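Bifunctional protein PutA (Bdellovibrio bacteriovorus, PDB 5UR2) probably catalyses both steps of proline breakdown to glutamate, joining an FAD-dependent proline dehydrogenase to an NAD-dependent glutamate semialdehyde dehydrogenase. Local coordinates at residues 7-12 / 367-372; 525-530 / 669-674; 676-681 / 691-696. All coordinates share one frame; numbering follows the deposited sequence.

Overall arrangement
Contact 1 lies at the surface of the proline dehydrogenase half. Contacts 2 and 3 are buried in the aldehyde dehydrogenase half, on the other side of the chain's centre; the centres of contacts 1 and 2 are about 72 Å apart. Contact 1 is polar and consists of one lysine-glutamine hydrogen bond between two helices. The two buried contacts are apolar, with no hydrogen bond across either. Both use helix 671-684, contact 2 at its first turn and contact 3 further along. They also touch directly: A530 N lies 3.0 Å from P695 O, a probable hydrogen bond. Contact 2 brings in a neighbouring sheet, while contact 3 stays within one beta-alpha-beta unit.

Contact 1. Residues 7-12 / 367-372; sequences QSQIVS and AEKLNI
Q9 and K369 meet where helix 6-22 runs past the C-terminal end of helix 357-369, one of the helices around the eight-stranded proline dehydrogenase barrel. Segment 7-12 belongs to the N-terminal region of PutA, so the contact joins that region to a helix on the outside of the barrel. The backbones are well apart, with 10.6 Å between Q9 CA and K369 CA, and two long side chains bridge them.

The polar link is one hydrogen bond. K369 NZ donates to Q9 OE1 at 3.0 Å. The ammonium approaches from the side of the carbonyl, with a C=O...N angle of 107°, and is tilted 16° from the carbonyl plane. K369 NZ is also 3.3 Å from Q9 NE2, but both are donors and no bond forms there. Q9 NE2 instead donates to D5 OD1, so both ends of the amide have a partner, which favours this orientation of the group. The lysine chain bends at its second torsion (chi2 -58°) and then runs extended to the amide. The two side chains cross at about a right angle.

Neighbouring residues add to the helix joint. E368 forms a salt bridge with R13, Q7 OE1 accepts from R358, and I10 packs on L365 and Y366.

Within each segment, further hydrogen bonds order the chain. Helix 357-369 ends in a Schellman motif with N371 at C-prime: I372 N bonds to A367 O at 3.1 Å, and N371 N bonds to E368 O at 3.0 Å. In helix 6-22, S8 O accepts two bonds, from S12 N and from the hydroxyl S12 OG, the latter at 3.0 Å; these two donors reach the carbonyl from opposite faces of its plane.

Contact 2. Residues 525-530 / 669-674; sequences GKIQMA and QSTVVA
The first turn of helix 671-684 packs on strand 523-528, with T671 and V672 facing G525 and I527. The strand belongs to a mixed four-stranded sheet, where it pairs parallel with strand 495-501 and antiparallel with strand 511-516. The backbones come near at G525, whose CA is 6.1 Å from V672 CA. A methyl group of the valine rests directly on the glycine: V672 CG2 is 3.7 Å from G525 CA.

I527 points toward the helix and meets both helix residues. Its branch methyl CG2 touches T671 CG2 at 3.7 Å. Its other arm turns between the two helix residues, and CD1 lies 4.1 Å from T671 CB and equally 4.1 Å from V672 CG2. T671 presents its methyl to the isoleucine because CG2 stands anti to the backbone N, while OG1 (chi1 -62°) stays beside that N. The helix is that of the beta-alpha-beta unit 661-665, 671-684 and 691-693 in the aldehyde dehydrogenase fold, so the contact ties the small sheet to this unit.

Three polar groups of the first turn have partners outside the two segments. The hydroxyl T671 OG1 is hydrogen-bonded to A667 O. The carboxylate of E582 uses both oxygens on the first turn, OE2 taking V672 N and OE1 taking V673 N.

Contact 3. Residues 676-681 / 691-696; sequences GLMKMI and INFLPG
Helix 676-681 and strand 691-693 run roughly antiparallel, with 146° between their directions and axes 9.4 Å apart at the closest point. M678 is central to the helix side. It packs alongside F693, the two side chains sliding past each other in opposite directions, with M678 CG 3.6 Å from F693 CB. M678 CB sits over one face of the phenyl ring, 4.0 Å from F693 CG. P695 CD lies over the opposite face, toward the rim.

The methionine chain bends at chi2 (59°), which sends its sulfur and methyl along the strand toward I691. M678 SD is 4.2 Å from I691 CG2, and M678 CE packs 3.5 Å from I691 O.

These pieces are the helix and second strand of the beta-alpha-beta unit 661-665, 671-684 and 691-693. M664 of the first strand touches M678, I681 and I691, and V500 of a neighbouring sheet touches M678 and F693.

Near the start of the strand, I681 and I691 cross at about a right angle. I681 CG2 meets I691 CD1 at 3.8 Å, and I681 CD1 lies 3.9 Å from I691 CG2.

Contact 1. Residues 7-12 / 367-372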
loop_
_atom_site.group_PDB
_atom_site.type_symbol
_atom_site.label_atom_id
_atom_site.label_comp_id
_atom_site.label_asym_id
_atom_site.label_seq_id
_atom_site.Cartn_x
_atom_site.Cartn_y
_atom_site.Cartn_z
ATOM N N GLN B 7 -57.869 13.423 -8.050
ATOM C CA GLN B 7 -56.698 14.206 -7.684
ATOM C C GLN B 7 -57.003 15.697 -7.697
ATOM O O GLN B 7 -56.451 16.449 -6.887
ATOM C CB GLN B 7 -55.530 13.855 -8.608
ATOM C CG GLN B 7 -55.086 12.395 -8.420
ATOM C CD GLN B 7 -54.841 12.043 -6.942
ATOM O OE1 GLN B 7 -54.250 12.820 -6.189
ATOM N NE2 GLN B 7 -55.356 10.893 -6.518
ATOM N N SER B 8 -57.872 16.143 -8.609
ATOM C CA SER B 8 -58.281 17.543 -8.618
ATOM C C SER B 8 -59.141 17.895 -7.409
ATOM O O SER B 8 -59.080 19.027 -6.920
ATOM C CB SER B 8 -59.028 17.871 -9.910
ATOM O OG SER B 8 -60.412 18.031 -9.649
ATOM N N GLN B 9 -59.975 16.968 -6.937
ATOM C CA GLN B 9 -60.793 17.266 -5.762
ATOM C C GLN B 9 -59.957 17.277 -4.488
ATOM O O GLN B 9 -60.236 18.049 -3.562
ATOM C CB GLN B 9 -61.923 16.258 -5.631
ATOM C CG GLN B 9 -62.753 16.089 -6.889
ATOM C CD GLN B 9 -63.985 15.223 -6.670
ATOM O OE1 GLN B 9 -64.626 15.278 -5.616
ATOM N NE2 GLN B 9 -64.320 14.419 -7.671
ATOM N N ILE B 10 -58.934 16.425 -4.415
ATOM C CA ILE B 10 -58.031 16.455 -3.268
ATOM C C ILE B 10 -57.271 17.782 -3.229
ATOM O O ILE B 10 -57.199 18.443 -2.186
ATOM C CB ILE B 10 -57.093 15.237 -3.304
ATOM C CG1 ILE B 10 -57.918 13.965 -3.083
ATOM C CG2 ILE B 10 -55.997 15.363 -2.252
ATOM C CD1 ILE B 10 -57.151 12.699 -3.290
ATOM N N VAL B 11 -56.738 18.213 -4.379
ATOM C CA VAL B 11 -56.037 19.498 -4.437
ATOM C C VAL B 11 -56.940 20.624 -3.949
ATOM O O VAL B 11 -56.493 21.527 -3.229
ATOM C CB VAL B 11 -55.507 19.766 -5.859
ATOM C CG1 VAL B 11 -55.050 21.218 -6.002
ATOM C CG2 VAL B 11 -54.350 18.841 -6.159
ATOM N N SER B 12 -58.219 20.593 -4.336
ATOM C CA SER B 12 -59.162 21.620 -3.894
ATOM C C SER B 12 -59.320 21.623 -2.377
ATOM O O SER B 12 -59.381 22.691 -1.755
ATOM C CB SER B 12 -60.521 21.424 -4.573
ATOM O OG SER B 12 -60.399 21.583 -5.971
ATOM N N ALA B 367 -62.568 9.324 2.449
ATOM C CA ALA B 367 -63.693 9.073 3.345
ATOM C C ALA B 367 -64.998 9.563 2.729
ATOM O O ALA B 367 -66.030 8.886 2.819
ATOM C CB ALA B 367 -63.455 9.733 4.705
ATOM N N GLU B 368 -64.977 10.737 2.089
ATOM C CA GLU B 368 -66.222 11.296 1.560
ATOM C C GLU B 368 -66.732 10.500 0.368
ATOM O O GLU B 368 -67.942 10.322 0.214
ATOM C CB GLU B 368 -66.036 12.766 1.182
ATOM C CG GLU B 368 -65.978 13.678 2.392
ATOM C CD GLU B 368 -65.448 15.065 2.083
ATOM O OE1 GLU B 368 -65.458 15.464 0.894
ATOM O OE2 GLU B 368 -65.019 15.750 3.043
ATOM N N LYS B 369 -65.831 10.013 -0.485
ATOM C CA LYS B 369 -66.273 9.198 -1.609
ATOM C C LYS B 369 -66.902 7.885 -1.152
ATOM O O LYS B 369 -67.675 7.294 -1.916
ATOM C CB LYS B 369 -65.109 8.926 -2.560
ATOM C CG LYS B 369 -64.600 10.172 -3.294
ATOM C CD LYS B 369 -65.706 10.846 -4.112
ATOM C CE LYS B 369 -65.216 12.103 -4.841
ATOM N NZ LYS B 369 -66.322 12.857 -5.520
ATOM N N LEU B 370 -66.606 7.430 0.073
ATOM C CA LEU B 370 -67.188 6.220 0.646
ATOM C C LEU B 370 -68.408 6.501 1.516
ATOM O O LEU B 370 -68.901 5.583 2.180
ATOM C CB LEU B 370 -66.141 5.458 1.468
ATOM C CG LEU B 370 -64.950 4.969 0.649
ATOM C CD1 LEU B 370 -63.800 4.467 1.535
ATOM C CD2 LEU B 370 -65.419 3.902 -0.335
ATOM N N ASN B 371 -68.895 7.744 1.535
ATOM C CA ASN B 371 -70.037 8.161 2.350
ATOM C C ASN B 371 -69.814 7.871 3.834
ATOM O O ASN B 371 -70.763 7.630 4.589
ATOM C CB ASN B 371 -71.327 7.505 1.852
ATOM C CG ASN B 371 -71.642 7.883 0.428
ATOM O OD1 ASN B 371 -71.681 9.065 0.082
ATOM N ND2 ASN B 371 -71.817 6.880 -0.423
ATOM N N ILE B 372 -68.565 7.928 4.267
ATOM C CA ILE B 372 -68.249 7.770 5.684
ATOM C C ILE B 372 -68.485 9.106 6.382
ATOM O O ILE B 372 -68.013 10.140 5.886
ATOM C CB ILE B 372 -66.807 7.304 5.847
ATOM C CG1 ILE B 372 -66.619 5.955 5.156
ATOM C CG2 ILE B 372 -66.434 7.169 7.325
ATOM C CD1 ILE B 372 -65.128 5.527 5.072
#

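Contact 2. Residues 525-530 / 669-674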
loop_
_atom_site.group_PDB
_atom_site.type_symbol
_atom_site.label_atom_id
_atom_site.label_comp_id
_atom_site.label_asym_id
_atom_site.label_seq_id
_atom_site.Cartn_x
_atom_site.Cartn_y
_atom_site.Cartn_z
ATOM N N GLY B 525 -16.382 -34.920 20.314
ATOM C CA GLY B 525 -15.371 -35.393 19.382
ATOM C C GLY B 525 -14.435 -36.404 20.011
ATOM O O GLY B 525 -14.078 -36.298 21.190
ATOM N N LYS B 526 -14.042 -37.386 19.214
ATOM C CA LYS B 526 -12.951 -38.297 19.540
ATOM C C LYS B 526 -11.838 -38.024 18.530
ATOM O O LYS B 526 -11.974 -38.358 17.348
ATOM C CB LYS B 526 -13.424 -39.754 19.511
ATOM C CG LYS B 526 -14.403 -40.092 20.633
ATOM C CD LYS B 526 -14.866 -41.550 20.593
ATOM C CE LYS B 526 -14.970 -42.165 21.983
ATOM N NZ LYS B 526 -13.799 -41.859 22.847
ATOM N N ILE B 527 -10.750 -37.402 18.990
ATOM C CA ILE B 527 -9.737 -36.816 18.108
ATOM C C ILE B 527 -8.513 -37.713 18.062
ATOM O O ILE B 527 -7.888 -37.961 19.098
ATOM C CB ILE B 527 -9.319 -35.412 18.572
ATOM C CG1 ILE B 527 -10.532 -34.564 18.980
ATOM C CG2 ILE B 527 -8.426 -34.766 17.519
ATOM C CD1 ILE B 527 -11.562 -34.383 17.896
ATOM N N GLN B 528 -8.138 -38.158 16.861
ATOM C CA GLN B 528 -6.827 -38.775 16.653
ATOM C C GLN B 528 -5.750 -37.716 16.874
ATOM O O GLN B 528 -5.683 -36.737 16.123
ATOM C CB GLN B 528 -6.711 -39.335 15.227
ATOM C CG GLN B 528 -7.692 -40.459 14.856
ATOM C CD GLN B 528 -7.423 -41.767 15.609
ATOM O OE1 GLN B 528 -6.267 -42.159 15.823
ATOM N NE2 GLN B 528 -8.493 -42.439 16.018
ATOM N N MET B 529 -4.895 -37.915 17.880
ATOM C CA MET B 529 -3.852 -36.958 18.241
ATOM C C MET B 529 -2.531 -37.427 17.646
ATOM O O MET B 529 -2.030 -38.499 18.002
ATOM C CB MET B 529 -3.743 -36.810 19.757
ATOM C CG MET B 529 -5.054 -36.404 20.432
ATOM S SD MET B 529 -5.614 -34.758 19.931
ATOM C CE MET B 529 -4.927 -33.765 21.249
ATOM N N ALA B 530 -1.964 -36.616 16.760
ATOM C CA ALA B 530 -0.871 -37.070 15.920
ATOM C C ALA B 530 0.420 -37.281 16.704
ATOM O O ALA B 530 0.675 -36.630 17.718
ATOM C CB ALA B 530 -0.633 -36.058 14.804
ATOM N N GLN B 669 -9.591 -28.131 21.935
ATOM C CA GLN B 669 -10.964 -27.849 22.320
ATOM C C GLN B 669 -11.888 -27.684 21.125
ATOM O O GLN B 669 -13.103 -27.861 21.270
ATOM C CB GLN B 669 -11.007 -26.585 23.179
ATOM C CG GLN B 669 -10.249 -26.702 24.487
ATOM C CD GLN B 669 -8.781 -26.271 24.388
ATOM O OE1 GLN B 669 -8.209 -26.161 23.292
ATOM N NE2 GLN B 669 -8.161 -26.035 25.551
ATOM N N SER B 670 -11.339 -27.419 19.938
ATOM C CA SER B 670 -12.153 -27.052 18.793
ATOM C C SER B 670 -11.714 -27.778 17.517
ATOM O O SER B 670 -11.861 -27.247 16.409
ATOM C CB SER B 670 -12.141 -25.529 18.610
ATOM O OG SER B 670 -10.826 -25.025 18.454
ATOM N N THR B 671 -11.247 -29.022 17.643
ATOM C CA THR B 671 -10.780 -29.749 16.466
ATOM C C THR B 671 -11.926 -30.300 15.618
ATOM O O THR B 671 -11.771 -30.440 14.400
ATOM C CB THR B 671 -9.810 -30.846 16.896
ATOM O OG1 THR B 671 -8.671 -30.234 17.515
ATOM C CG2 THR B 671 -9.355 -31.681 15.698
ATOM N N VAL B 672 -13.087 -30.586 16.204
ATOM C CA VAL B 672 -14.240 -30.928 15.364
ATOM C C VAL B 672 -14.584 -29.773 14.426
ATOM O O VAL B 672 -14.883 -29.982 13.242
ATOM C CB VAL B 672 -15.451 -31.340 16.225
ATOM C CG1 VAL B 672 -16.633 -31.663 15.347
ATOM C CG2 VAL B 672 -15.106 -32.535 17.074
ATOM N N VAL B 673 -14.512 -28.533 14.918
ATOM C CA VAL B 673 -14.735 -27.389 14.028
ATOM C C VAL B 673 -13.699 -27.384 12.912
ATOM O O VAL B 673 -14.024 -27.224 11.726
ATOM C CB VAL B 673 -14.709 -26.068 14.819
ATOM C CG1 VAL B 673 -14.724 -24.853 13.871
ATOM C CG2 VAL B 673 -15.893 -25.993 15.767
ATOM N N ALA B 674 -12.432 -27.562 13.279
ATOM C CA ALA B 674 -11.358 -27.492 12.291
ATOM C C ALA B 674 -11.420 -28.657 11.311
ATOM O O ALA B 674 -11.011 -28.522 10.150
ATOM C CB ALA B 674 -10.015 -27.439 13.000
#

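Contact 3. Residues 676-681 / 691-696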
loop_
_atom_site.group_PDB
_atom_site.type_symbol
_atom_site.label_atom_id
_atom_site.label_comp_id
_atom_site.label_asym_id
_atom_site.label_seq_id
_atom_site.Cartn_x
_atom_site.Cartn_y
_atom_site.Cartn_z
ATOM N N GLY B 676 -14.187 -29.846 10.173
ATOM C CA GLY B 676 -15.090 -29.321 9.165
ATOM C C GLY B 676 -14.386 -28.408 8.176
ATOM O O GLY B 676 -14.646 -28.472 6.972
ATOM N N LEU B 677 -13.460 -27.565 8.662
ATOM C CA LEU B 677 -12.711 -26.701 7.749
ATOM C C LEU B 677 -11.891 -27.520 6.759
ATOM O O LEU B 677 -11.867 -27.213 5.559
ATOM C CB LEU B 677 -11.803 -25.735 8.524
ATOM C CG LEU B 677 -10.890 -24.849 7.654
ATOM C CD1 LEU B 677 -11.666 -23.864 6.767
ATOM C CD2 LEU B 677 -9.875 -24.076 8.502
ATOM N N MET B 678 -11.215 -28.566 7.242
ATOM C CA MET B 678 -10.385 -29.375 6.352
ATOM C C MET B 678 -11.224 -30.059 5.271
ATOM O O MET B 678 -10.807 -30.147 4.108
ATOM C CB MET B 678 -9.605 -30.412 7.170
ATOM C CG MET B 678 -8.597 -31.212 6.347
ATOM S SD MET B 678 -7.382 -30.159 5.575
ATOM C CE MET B 678 -6.726 -31.248 4.312
ATOM N N LYS B 679 -12.417 -30.539 5.631
ATOM C CA LYS B 679 -13.282 -31.204 4.657
ATOM C C LYS B 679 -13.730 -30.236 3.570
ATOM O O LYS B 679 -13.876 -30.620 2.399
ATOM C CB LYS B 679 -14.491 -31.819 5.374
ATOM C CG LYS B 679 -14.126 -33.086 6.148
ATOM C CD LYS B 679 -13.457 -34.085 5.199
ATOM C CE LYS B 679 -12.693 -35.180 5.922
ATOM N NZ LYS B 679 -11.740 -35.874 4.985
ATOM N N MET B 680 -13.988 -28.982 3.950
ATOM C CA MET B 680 -14.362 -27.971 2.974
ATOM C C MET B 680 -13.168 -27.594 2.108
ATOM O O MET B 680 -13.310 -27.390 0.895
ATOM C CB MET B 680 -14.931 -26.733 3.682
ATOM C CG MET B 680 -16.178 -26.992 4.523
ATOM S SD MET B 680 -16.982 -25.490 5.139
ATOM C CE MET B 680 -15.848 -24.900 6.390
ATOM N N ILE B 681 -11.979 -27.537 2.709
ATOM C CA ILE B 681 -10.767 -27.280 1.941
ATOM C C ILE B 681 -10.575 -28.363 0.894
ATOM O O ILE B 681 -10.338 -28.070 -0.284
ATOM C CB ILE B 681 -9.551 -27.162 2.887
ATOM C CG1 ILE B 681 -9.518 -25.773 3.547
ATOM C CG2 ILE B 681 -8.241 -27.462 2.174
ATOM C CD1 ILE B 681 -8.622 -25.705 4.742
ATOM N N ILE B 691 -2.483 -27.894 2.054
ATOM C CA ILE B 691 -2.947 -27.669 3.416
ATOM C C ILE B 691 -3.024 -29.026 4.108
ATOM O O ILE B 691 -3.610 -29.966 3.566
ATOM C CB ILE B 691 -4.311 -26.945 3.425
ATOM C CG1 ILE B 691 -4.146 -25.532 2.850
ATOM C CG2 ILE B 691 -4.883 -26.859 4.826
ATOM C CD1 ILE B 691 -5.428 -24.872 2.413
ATOM N N ASN B 692 -2.391 -29.148 5.275
ATOM C CA ASN B 692 -2.389 -30.400 6.017
ATOM C C ASN B 692 -2.983 -30.194 7.403
ATOM O O ASN B 692 -2.761 -29.162 8.041
ATOM C CB ASN B 692 -0.979 -30.984 6.118
ATOM C CG ASN B 692 -0.347 -31.185 4.752
ATOM O OD1 ASN B 692 -0.510 -32.234 4.128
ATOM N ND2 ASN B 692 0.324 -30.146 4.251
ATOM N N PHE B 693 -3.734 -31.193 7.857
ATOM C CA PHE B 693 -4.546 -31.129 9.067
ATOM C C PHE B 693 -3.907 -32.009 10.135
ATOM O O PHE B 693 -3.938 -33.243 10.031
ATOM C CB PHE B 693 -5.961 -31.592 8.763
ATOM C CG PHE B 693 -6.892 -31.533 9.940
ATOM C CD1 PHE B 693 -7.245 -30.317 10.504
ATOM C CD2 PHE B 693 -7.472 -32.691 10.434
ATOM C CE1 PHE B 693 -8.148 -30.262 11.559
ATOM C CE2 PHE B 693 -8.372 -32.650 11.492
ATOM C CZ PHE B 693 -8.710 -31.440 12.057
ATOM N N LEU B 694 -3.347 -31.375 11.166
ATOM C CA LEU B 694 -2.490 -32.040 12.148
ATOM C C LEU B 694 -3.023 -31.809 13.558
ATOM O O LEU B 694 -2.421 -31.063 14.342
ATOM C CB LEU B 694 -1.050 -31.531 12.033
ATOM C CG LEU B 694 -0.013 -32.288 12.880
ATOM C CD1 LEU B 694 0.265 -33.668 12.299
ATOM C CD2 LEU B 694 1.269 -31.500 13.014
ATOM N N PRO B 695 -4.125 -32.461 13.926
ATOM C CA PRO B 695 -4.605 -32.358 15.310
ATOM C C PRO B 695 -3.633 -33.007 16.293
ATOM O O PRO B 695 -2.867 -33.915 15.947
ATOM C CB PRO B 695 -5.948 -33.100 15.273
ATOM C CG PRO B 695 -5.814 -34.052 14.136
ATOM C CD PRO B 695 -4.963 -33.367 13.116
ATOM N N GLY B 696 -3.640 -32.512 17.522
ATOM C CA GLY B 696 -2.758 -33.061 18.534
ATOM C C GLY B 696 -2.480 -32.056 19.634
ATOM O O GLY B 696 -3.118 -31.007 19.721
#